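Local coordinates for HAD hydrolase, family IA, variant 3 (Entamoeba histolytica, PDB 6W04), which is probably a magnesium-dependent hydrolase of the haloacid dehalogenase superfamily, its natural substrate not established, at residues A[47-52]-A[58-63]. Sequence-based numbering, arbitrary orientation.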
loop_
_atom_site.group_PDB
_atom_site.type_symbol
_atom_site.label_atom_id
_atom_site.label_comp_id
_atom_site.label_asym_id
_atom_site.label_seq_id
_atom_site.Cartn_x
_atom_site.Cartn_y
_atom_site.Cartn_z
ATOM N N THR A 47 -3.575 -9.188 -9.168
ATOM C CA THR A 47 -2.178 -8.924 -9.486
ATOM C C THR A 47 -2.060 -8.228 -10.838
ATOM O O THR A 47 -2.963 -8.282 -11.671
ATOM C CB THR A 47 -1.367 -10.221 -9.522
ATOM O OG1 THR A 47 -1.867 -11.092 -10.558
ATOM C CG2 THR A 47 -1.445 -10.962 -8.166
ATOM N N ASN A 48 -0.873 -7.664 -11.108
ATOM C CA ASN A 48 -0.658 -7.107 -12.427
ATOM C C ASN A 48 -0.852 -8.175 -13.493
ATOM O O ASN A 48 -1.388 -7.901 -14.569
ATOM C CB ASN A 48 0.733 -6.484 -12.521
ATOM C CG ASN A 48 0.803 -5.161 -11.790
ATOM O OD1 ASN A 48 -0.232 -4.588 -11.430
ATOM N ND2 ASN A 48 2.009 -4.664 -11.572
ATOM N N LYS A 49 -0.402 -9.393 -13.213
ATOM C CA LYS A 49 -0.524 -10.456 -14.199
ATOM C C LYS A 49 -1.986 -10.728 -14.515
ATOM O O LYS A 49 -2.363 -10.924 -15.684
ATOM C CB LYS A 49 0.163 -11.719 -13.675
ATOM C CG LYS A 49 0.116 -12.919 -14.624
ATOM C CD LYS A 49 1.195 -13.945 -14.205
ATOM C CE LYS A 49 1.306 -15.138 -15.177
ATOM N NZ LYS A 49 0.121 -16.058 -15.137
ATOM N N GLN A 50 -2.823 -10.783 -13.474
ATOM C CA GLN A 50 -4.242 -11.049 -13.682
ATOM C C GLN A 50 -4.893 -9.947 -14.496
ATOM O O GLN A 50 -5.803 -10.208 -15.293
ATOM C CB GLN A 50 -4.962 -11.196 -12.339
ATOM C CG GLN A 50 -4.590 -12.443 -11.546
ATOM C CD GLN A 50 -5.297 -12.492 -10.195
ATOM O OE1 GLN A 50 -4.891 -11.824 -9.251
ATOM N NE2 GLN A 50 -6.345 -13.291 -10.104
ATOM N N LEU A 51 -4.474 -8.694 -14.277
ATOM C CA LEU A 51 -5.028 -7.591 -15.060
ATOM C C LEU A 51 -4.682 -7.745 -16.538
ATOM O O LEU A 51 -5.551 -7.624 -17.416
ATOM C CB LEU A 51 -4.502 -6.251 -14.530
ATOM C CG LEU A 51 -5.320 -5.503 -13.469
ATOM C CD1 LEU A 51 -6.538 -4.876 -14.081
ATOM C CD2 LEU A 51 -5.732 -6.404 -12.336
ATOM N N ILE A 52 -3.415 -8.018 -16.834
ATOM C CA ILE A 52 -3.000 -8.145 -18.232
ATOM C C ILE A 52 -3.684 -9.335 -18.887
ATOM O O ILE A 52 -4.127 -9.258 -20.046
ATOM C CB ILE A 52 -1.469 -8.256 -18.330
ATOM C CG1 ILE A 52 -0.821 -7.022 -17.708
ATOM C CG2 ILE A 52 -1.067 -8.438 -19.804
ATOM C CD1 ILE A 52 0.570 -7.283 -17.084
ATOM N N LYS A 58 -6.426 -14.006 -21.954
ATOM C CA LYS A 58 -5.616 -15.209 -22.116
ATOM C C LYS A 58 -4.619 -15.299 -20.970
ATOM O O LYS A 58 -4.005 -14.303 -20.608
ATOM C CB LYS A 58 -4.878 -15.180 -23.459
ATOM C CG LYS A 58 -4.058 -16.368 -23.793
ATOM C CD LYS A 58 -3.570 -16.251 -25.222
ATOM C CE LYS A 58 -3.008 -17.556 -25.707
ATOM N NZ LYS A 58 -2.969 -17.579 -27.188
ATOM N N GLU A 59 -4.465 -16.493 -20.408
ATOM C CA GLU A 59 -3.408 -16.714 -19.435
ATOM C C GLU A 59 -2.064 -16.593 -20.137
ATOM O O GLU A 59 -1.901 -17.077 -21.261
ATOM C CB GLU A 59 -3.547 -18.105 -18.817
ATOM C CG GLU A 59 -2.682 -18.373 -17.617
ATOM C CD GLU A 59 -3.063 -19.671 -16.935
ATOM O OE1 GLU A 59 -4.269 -19.885 -16.673
ATOM O OE2 GLU A 59 -2.156 -20.482 -16.683
ATOM N N ILE A 60 -1.092 -15.961 -19.476
ATOM C CA ILE A 60 0.232 -15.767 -20.068
ATOM C C ILE A 60 1.314 -16.204 -19.079
ATOM O O ILE A 60 1.049 -16.500 -17.914
ATOM C CB ILE A 60 0.459 -14.302 -20.487
ATOM C CG1 ILE A 60 0.476 -13.420 -19.239
ATOM C CG2 ILE A 60 -0.637 -13.832 -21.441
ATOM C CD1 ILE A 60 0.370 -11.921 -19.528
ATOM N N SER A 61 2.553 -16.213 -19.559
ATOM C CA SER A 61 3.687 -16.580 -18.728
ATOM C C SER A 61 4.078 -15.429 -17.804
ATOM O O SER A 61 3.749 -14.255 -18.048
ATOM C CB SER A 61 4.885 -16.966 -19.593
ATOM O OG SER A 61 5.263 -15.877 -20.425
ATOM N N ASP A 62 4.776 -15.780 -16.721
ATOM C CA ASP A 62 5.303 -14.750 -15.830
ATOM C C ASP A 62 6.139 -13.739 -16.604
ATOM O O ASP A 62 6.056 -12.532 -16.359
ATOM C CB ASP A 62 6.123 -15.387 -14.708
ATOM C CG ASP A 62 5.275 -16.235 -13.766
ATOM O OD1 ASP A 62 4.142 -15.830 -13.427
ATOM O OD2 ASP A 62 5.748 -17.310 -13.350
ATOM N N GLU A 63 6.914 -14.203 -17.583
ATOM C CA GLU A 63 7.795 -13.280 -18.289
ATOM C C GLU A 63 7.018 -12.351 -19.218
ATOM O O GLU A 63 7.375 -11.175 -19.360
ATOM C CB GLU A 63 8.860 -14.055 -19.063
ATOM C CG GLU A 63 10.062 -13.208 -19.417
ATOM C CD GLU A 63 10.901 -13.830 -20.502
ATOM O OE1 GLU A 63 10.840 -15.070 -20.663
ATOM O OE2 GLU A 63 11.610 -13.073 -21.202
#
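Lys49 reaches from the first turn of helix 48-56 across to the connection that leads into helix 62-82, and most of the contact hangs on it. Its CB already points at the other segment, and with CG anti to the backbone N (chi1 -180°) the chain runs outward nearly straight. Lys49 CD passes 3.6 Å from OD1 of Asp62, and CE comes closer to the same oxygen, so the methylenes lie obliquely across the end of the aspartate. Lys49 CE is closest to Ile60 O, at 3.1 Å, and also touches Ser61 C. The one bend comes at the last torsion (chi4 -70°). Lys49 NZ lies 3.0 Å from Ile60 O, but the oxygen sits beside the CE-NZ bond rather than beyond the tip, which makes the hydrogen bond weak. The ammonium group's stronger partner is Glu53, one turn further along its own helix, which makes a salt bridge with it. The same carboxylate oxygen binds the N-H of Ile60, while Lys49 adds only its weak bond to that residue's carbonyl. NZ of Lys49 stays 4.4 Å from OD1 of Asp62, beyond a salt bridge, though the opposite charges probably still attract.

On the apolar side, Ile60 points toward helix 48-56, and its CD1 meets CG2 of Ile52 at 3.8 Å. Ile52 is buried and also touches Tyr68, Ala69 and Trp23. Both helices begin capped: Thr47 and Gln50 form a capping box, while Ser61 OG receives Asp64 N. Two consecutive helices thus pack through their short connection in an all-helical cap, as in HAD relatives with the cap inserted after the first strand.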